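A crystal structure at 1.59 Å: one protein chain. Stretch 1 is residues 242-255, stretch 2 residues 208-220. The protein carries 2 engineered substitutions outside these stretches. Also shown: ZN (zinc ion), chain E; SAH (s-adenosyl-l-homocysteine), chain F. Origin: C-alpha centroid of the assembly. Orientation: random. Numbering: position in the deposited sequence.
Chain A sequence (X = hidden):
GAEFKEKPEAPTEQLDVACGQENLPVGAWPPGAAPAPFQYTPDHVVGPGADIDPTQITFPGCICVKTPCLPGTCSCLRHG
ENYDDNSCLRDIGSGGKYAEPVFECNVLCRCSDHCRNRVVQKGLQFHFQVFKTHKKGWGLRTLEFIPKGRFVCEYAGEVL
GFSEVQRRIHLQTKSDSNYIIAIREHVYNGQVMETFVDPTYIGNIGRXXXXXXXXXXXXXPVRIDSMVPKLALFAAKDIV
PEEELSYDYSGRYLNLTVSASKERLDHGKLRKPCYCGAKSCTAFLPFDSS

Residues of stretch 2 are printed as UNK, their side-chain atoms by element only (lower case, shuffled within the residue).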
# COMPACT_ATOMS: atom_id res chain seq x y z
N GLU A 242 -10.88 -10.59 -11.97
CA GLU A 242 -9.83 -10.55 -13.00
C GLU A 242 -9.40 -9.13 -13.35
O GLU A 242 -8.48 -8.98 -14.18
CB GLU A 242 -10.15 -11.34 -14.28
CG GLU A 242 -10.20 -12.84 -13.99
CD GLU A 242 -10.49 -13.76 -15.22
OE1 GLU A 242 -10.48 -13.30 -16.35
OE2 GLU A 242 -10.83 -14.94 -15.00
N GLU A 243 -9.98 -8.15 -12.71
CA GLU A 243 -9.63 -6.77 -13.02
C GLU A 243 -8.26 -6.56 -12.40
O GLU A 243 -8.03 -6.84 -11.19
CB GLU A 243 -10.60 -5.76 -12.38
CG GLU A 243 -10.33 -4.34 -12.86
CD GLU A 243 -11.39 -3.38 -12.43
OE1 GLU A 243 -12.55 -3.83 -12.23
OE2 GLU A 243 -11.12 -2.15 -12.34
N GLU A 244 -7.40 -5.96 -13.20
CA GLU A 244 -6.06 -5.60 -12.69
C GLU A 244 -6.16 -4.46 -11.69
O GLU A 244 -6.98 -3.54 -11.82
CB GLU A 244 -5.16 -5.12 -13.80
CG GLU A 244 -3.75 -4.68 -13.28
CD GLU A 244 -2.75 -4.44 -14.40
OE1 GLU A 244 -3.17 -4.35 -15.61
OE2 GLU A 244 -1.53 -4.30 -14.10
N LEU A 245 -5.34 -4.58 -10.63
CA LEU A 245 -5.35 -3.60 -9.51
C LEU A 245 -4.24 -2.58 -9.81
O LEU A 245 -3.13 -3.00 -10.21
CB LEU A 245 -5.04 -4.33 -8.21
CG LEU A 245 -6.12 -5.37 -7.86
CD1 LEU A 245 -5.61 -6.26 -6.75
CD2 LEU A 245 -7.42 -4.69 -7.41
N SER A 246 -4.54 -1.31 -9.62
CA SER A 246 -3.54 -0.27 -9.96
C SER A 246 -3.65 0.87 -9.01
O SER A 246 -4.73 1.12 -8.42
CB SER A 246 -3.81 0.21 -11.35
OG SER A 246 -5.12 0.76 -11.48
N TYR A 247 -2.57 1.64 -8.86
CA TYR A 247 -2.73 2.91 -8.16
C TYR A 247 -1.91 3.96 -8.92
O TYR A 247 -1.21 3.62 -9.87
CB TYR A 247 -2.26 2.89 -6.71
CG TYR A 247 -0.79 2.66 -6.35
CD1 TYR A 247 0.07 3.72 -6.10
CD2 TYR A 247 -0.30 1.32 -6.14
CE1 TYR A 247 1.36 3.50 -5.63
CE2 TYR A 247 1.01 1.11 -5.68
CZ TYR A 247 1.81 2.20 -5.45
OH TYR A 247 3.08 2.10 -4.92
N ASP A 248 -2.14 5.21 -8.52
CA ASP A 248 -1.47 6.29 -9.24
C ASP A 248 -0.10 6.54 -8.66
O ASP A 248 0.01 6.93 -7.51
CB ASP A 248 -2.34 7.53 -9.10
CG ASP A 248 -1.70 8.81 -9.68
OD1 ASP A 248 -0.61 8.80 -10.30
OD2 ASP A 248 -2.45 9.84 -9.52
N TYR A 249 0.94 6.25 -9.47
CA TYR A 249 2.30 6.37 -8.93
C TYR A 249 2.64 7.83 -8.55
O TYR A 249 3.62 8.01 -7.82
CB TYR A 249 3.32 5.90 -9.97
CG TYR A 249 3.44 4.40 -10.10
CD1 TYR A 249 2.52 3.54 -9.50
CD2 TYR A 249 4.51 3.85 -10.82
CE1 TYR A 249 2.64 2.14 -9.68
CE2 TYR A 249 4.66 2.48 -10.96
CZ TYR A 249 3.70 1.63 -10.38
OH TYR A 249 3.88 0.31 -10.57
N SER A 250 1.90 8.84 -9.06
CA SER A 250 2.14 10.22 -8.61
C SER A 250 1.43 10.56 -7.34
O SER A 250 1.67 11.63 -6.75
CB SER A 250 1.67 11.22 -9.69
OG SER A 250 0.27 11.26 -9.70
N GLY A 251 0.52 9.66 -6.93
CA GLY A 251 -0.25 9.86 -5.72
C GLY A 251 -1.31 10.94 -5.83
O GLY A 251 -1.97 11.25 -4.82
N ARG A 252 -1.51 11.45 -7.06
CA ARG A 252 -2.52 12.54 -7.22
C ARG A 252 -3.98 12.13 -7.15
O ARG A 252 -4.82 12.92 -6.70
CB ARG A 252 -2.30 13.29 -8.51
CG ARG A 252 -1.12 14.17 -8.43
CD ARG A 252 -1.02 14.82 -9.68
NE ARG A 252 -0.59 13.83 -10.64
CZ ARG A 252 -0.44 14.08 -11.92
NH1 ARG A 252 -0.70 15.33 -12.37
NH2 ARG A 252 -0.03 13.09 -12.72
N TYR A 253 -4.28 10.91 -7.60
CA TYR A 253 -5.66 10.41 -7.65
C TYR A 253 -6.39 10.60 -6.32
O TYR A 253 -6.00 10.05 -5.25
CB TYR A 253 -5.67 8.92 -8.04
CG TYR A 253 -7.03 8.30 -8.14
CD1 TYR A 253 -7.93 8.74 -9.10
CD2 TYR A 253 -7.39 7.24 -7.32
CE1 TYR A 253 -9.22 8.12 -9.23
CE2 TYR A 253 -8.65 6.63 -7.43
CZ TYR A 253 -9.55 7.10 -8.37
OH TYR A 253 -10.82 6.48 -8.45
N LEU A 254 -7.47 11.38 -6.37
CA LEU A 254 -8.29 11.56 -5.17
C LEU A 254 -7.50 12.10 -3.99
O LEU A 254 -7.84 11.85 -2.82
CB LEU A 254 -9.05 10.27 -4.76
CG LEU A 254 -9.99 9.68 -5.82
CD1 LEU A 254 -10.68 8.41 -5.23
CD2 LEU A 254 -11.09 10.69 -6.26
N ASN A 255 -6.43 12.85 -4.31
CA ASN A 255 -5.59 13.41 -3.29
C ASN A 255 -5.80 14.91 -3.31
O ASN A 255 -5.15 15.66 -4.06
CB ASN A 255 -4.12 13.06 -3.55
CG ASN A 255 -3.22 13.52 -2.45
OD1 ASN A 255 -3.65 14.27 -1.59
ND2 ASN A 255 -1.96 13.10 -2.48
N UNK A 208 3.66 -5.59 -6.76
CA UNK A 208 3.26 -5.91 -8.15
C UNK A 208 2.22 -5.00 -8.75
O UNK A 208 1.86 -5.15 -9.90
c UNK A 208 5.05 -10.00 -6.67
c UNK A 208 3.86 -8.35 -8.03
c UNK A 208 5.87 -9.44 -8.88
c UNK A 208 5.97 -10.20 -7.72
c UNK A 208 4.81 -8.54 -9.06
c UNK A 208 3.98 -9.10 -6.85
c UNK A 208 2.75 -7.35 -8.21
N UNK A 209 1.75 -4.01 -7.98
CA UNK A 209 0.74 -3.09 -8.50
C UNK A 209 1.29 -2.17 -9.55
O UNK A 209 2.23 -1.39 -9.27
c UNK A 209 -1.95 -3.58 -6.94
c UNK A 209 -0.59 -3.06 -6.37
c UNK A 209 -0.74 -2.23 -5.06
c UNK A 209 0.22 -2.24 -7.40
N UNK A 210 0.70 -2.26 -10.74
CA UNK A 210 1.08 -1.30 -11.78
C UNK A 210 0.42 0.06 -11.61
O UNK A 210 -0.54 0.24 -10.83
c UNK A 210 1.82 -3.00 -13.46
c UNK A 210 0.83 -1.94 -13.16
n UNK A 210 1.36 -4.12 -14.04
o UNK A 210 3.01 -2.84 -13.20
N UNK A 211 0.97 1.07 -12.31
CA UNK A 211 0.38 2.38 -12.28
C UNK A 211 -0.78 2.46 -13.27
O UNK A 211 -0.78 1.90 -14.32
n UNK A 211 0.02 6.49 -14.08
c UNK A 211 0.07 6.69 -12.76
c UNK A 211 1.44 3.35 -12.88
n UNK A 211 0.58 5.60 -12.19
c UNK A 211 0.56 5.27 -14.36
c UNK A 211 0.89 4.68 -13.18
N UNK A 212 -1.76 3.25 -12.91
CA UNK A 212 -2.72 3.66 -13.88
C UNK A 212 -3.02 5.13 -13.71
O UNK A 212 -3.05 5.58 -12.58
c UNK A 212 -4.01 2.88 -13.67
o UNK A 212 -5.00 3.43 -14.59
N UNK A 213 -3.28 5.83 -14.83
CA UNK A 213 -3.70 7.22 -14.78
C UNK A 213 -5.13 7.35 -14.25
O UNK A 213 -5.56 8.45 -13.91
c UNK A 213 -3.57 7.75 -16.24
s UNK A 213 -1.82 7.88 -16.67
N UNK A 214 -5.86 6.23 -14.30
CA UNK A 214 -7.22 6.17 -13.77
C UNK A 214 -7.28 4.89 -12.98
O UNK A 214 -7.90 3.92 -13.38
c UNK A 214 -8.26 6.14 -14.89
c UNK A 214 -8.43 7.44 -15.60
o UNK A 214 -10.26 6.38 -16.79
o UNK A 214 -9.38 8.27 -17.60
c UNK A 214 -9.44 7.35 -16.75
N UNK A 215 -6.66 4.93 -11.81
CA UNK A 215 -6.50 3.67 -11.11
C UNK A 215 -7.73 3.27 -10.37
O UNK A 215 -8.65 4.06 -10.19
c UNK A 215 -5.96 6.04 -11.13
c UNK A 215 -5.41 4.01 -10.10
c UNK A 215 -5.64 5.46 -9.80
N UNK A 216 -7.67 2.06 -9.81
CA UNK A 216 -8.83 1.62 -9.02
C UNK A 216 -8.56 1.47 -7.54
O UNK A 216 -9.45 1.05 -6.80
c UNK A 216 -8.46 -0.81 -9.71
c UNK A 216 -9.44 0.32 -9.57
n UNK A 216 -8.86 -1.88 -10.48
o UNK A 216 -7.34 -0.77 -9.15
N UNK A 217 -7.33 1.79 -7.15
CA UNK A 217 -6.99 1.83 -5.70
C UNK A 217 -6.59 3.26 -5.32
O UNK A 217 -5.99 4.01 -6.12
c UNK A 217 -5.80 0.95 -5.39
c UNK A 217 -4.70 -1.27 -5.50
c UNK A 217 -6.00 -0.50 -5.76
c UNK A 217 -7.22 -1.14 -5.05
N UNK A 218 -6.87 3.56 -4.06
CA UNK A 218 -6.40 4.75 -3.39
C UNK A 218 -5.49 4.39 -2.21
O UNK A 218 -5.90 3.60 -1.40
c UNK A 218 -6.45 7.87 -2.91
c UNK A 218 -7.59 5.60 -2.83
c UNK A 218 -7.23 6.86 -2.07
c UNK A 218 -8.55 7.52 -1.47
N UNK A 219 -4.30 5.00 -2.11
CA UNK A 219 -3.40 4.72 -1.01
C UNK A 219 -3.60 5.75 0.13
O UNK A 219 -3.60 6.96 -0.10
c UNK A 219 0.88 3.12 -1.97
s UNK A 219 0.71 4.64 -1.01
c UNK A 219 -1.96 4.88 -1.51
c UNK A 219 -0.96 4.42 -0.38
N UNK A 220 -3.80 5.24 1.35
CA UNK A 220 -3.98 6.05 2.52
C UNK A 220 -2.92 5.66 3.55
O UNK A 220 -2.79 4.49 3.83
c UNK A 220 -6.50 6.01 2.19
c UNK A 220 -6.39 7.37 1.64
c UNK A 220 -5.65 6.52 4.41
c UNK A 220 -5.38 5.68 3.17
ZN ZN E . -1.52 6.04 -18.24
N SAH F . 5.47 -4.53 -13.53
CA SAH F . 6.27 -4.66 -12.27
CB SAH F . 5.41 -4.40 -11.00
CG SAH F . 5.25 -2.88 -10.81
SD SAH F . 6.82 -2.08 -10.36
C SAH F . 6.93 -6.05 -12.24
O SAH F . 6.90 -6.78 -13.23
OXT SAH F . 7.49 -6.42 -11.15
C5' SAH F . 6.82 -0.71 -11.53
C4' SAH F . 7.25 -1.08 -12.94
O4' SAH F . 6.19 -1.74 -13.65
C3' SAH F . 7.56 0.11 -13.80
O3' SAH F . 8.93 0.55 -13.60
C2' SAH F . 7.33 -0.38 -15.20
O2' SAH F . 8.34 -1.32 -15.62
C1' SAH F . 6.09 -1.23 -14.99
N9 SAH F . 4.84 -0.45 -15.03
C8 SAH F . 3.93 -0.23 -14.00
N7 SAH F . 2.90 0.44 -14.48
C5 SAH F . 3.08 0.64 -15.80
C6 SAH F . 2.30 1.34 -16.75
N6 SAH F . 1.10 1.88 -16.54
N1 SAH F . 2.85 1.39 -18.03
C2 SAH F . 4.05 0.82 -18.33
N3 SAH F . 4.84 0.12 -17.44
C4 SAH F . 4.33 0.12 -16.18
O HOH W 1 -1.13 -4.39 -11.37
O HOH W 2 -4.06 5.86 -6.59

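Position 208 carries one carbon and then a ring of six carbons, with no heteroatom. Its CA-to-CB bond points away from stretch 1, and the nearest approach of the side chain is CB of 208 to L245 O, 7.6 Å. A six-carbon ring without a hydroxyl is phenylalanine, F208.

Position 209 has four carbons, forked at the second. One branch end lies 3.4 Å from L245 CB and the other 3.7 Å from Y247 CD2, at the edge of that ring. The fork identifies leucine, L209; its backbone O accepts a hydrogen bond from Y249 OH at 2.7 Å.

Position 210 has two carbons, the second bearing one oxygen and one nitrogen; its nitrogen lies 2.9 Å from E244 OE2. This is asparagine, N210. The amide ND2 donates to that OE2 (165°), and Y247 N donates to N210 O (3.2 Å). Water 1 links N210 N (2.9 Å) to L245 O (2.7 Å).

Position 211 shows one carbon leading to a five-membered ring of three carbons and two nitrogens, one nitrogen 2.8 Å from Y249 N: histidine, H211. Its ND1 accepts from Y249 N at 174°, so this nitrogen carries no proton, while NE2 donates to the sulfur at position 213. H211 CB sits 3.4 Å from the Y249 ring centroid, only 7° off the normal. The backbone clasps the ligand adenine: H211 N to SAH N7 is 3.0 Å, and SAH N6 to H211 O is 2.9 Å.

Position 212 has one carbon and one oxygen, its CB 3.2 Å from S246 OG: serine, S212. Its N donates to Y247 O at 3.1 Å.

Position 213 has one carbon and one sulfur; its CA-to-CB bond points away from stretch 1. It is cysteine, C213, whose SG binds zinc at 2.4 Å.

Position 214 has three carbons, the third bearing two oxygens, and its CA-to-CB bond also points away from stretch 1: glutamate, E214.

Position 215 has three carbons closing onto the backbone N, with CB 3.5 Å from Y247 CA, hence proline, P215. Its CG lies over the Y253 ring, 3.8 Å from the centroid.

Position 216 repeats the two-carbon amide pattern, its oxygen 2.9 Å from S246 N: asparagine, N216. OD1 accepts from S246 N, whereas ND2 donates to E244 O (2.8 Å) and E243 OE2 (2.9 Å).

Position 217, four carbons forked at the second, has a branch end 4.1 Å from L245 CB: leucine, L217. Its N donates to S246 O (3.0 Å).

Position 218 has the same fork, a branch end 4.0 Å from L254 CB: leucine, L218.

Position 219 is an unbranched run of two carbons, sulfur and carbon, the terminal carbon 3.7 Å from Y247 CE1: methionine, M219. CE covers a face of Y247, 4.0 Å from the ring centroid.

Position 220, four carbons forked at the first with one longer arm, is isoleucine, I220; it makes no contact with stretch 1.

The contact buries 1133 Å² in total. Y247 pairs in parallel with H211, its N and O bonding to N210 and S212. The N216 amide bonds the backbone of E244 and S246 and the E243 carboxylate, while L209, L217 and M219 pack around L245 and Y247.

Stretch 2 (208-220) FLNHSCEPNLLMI
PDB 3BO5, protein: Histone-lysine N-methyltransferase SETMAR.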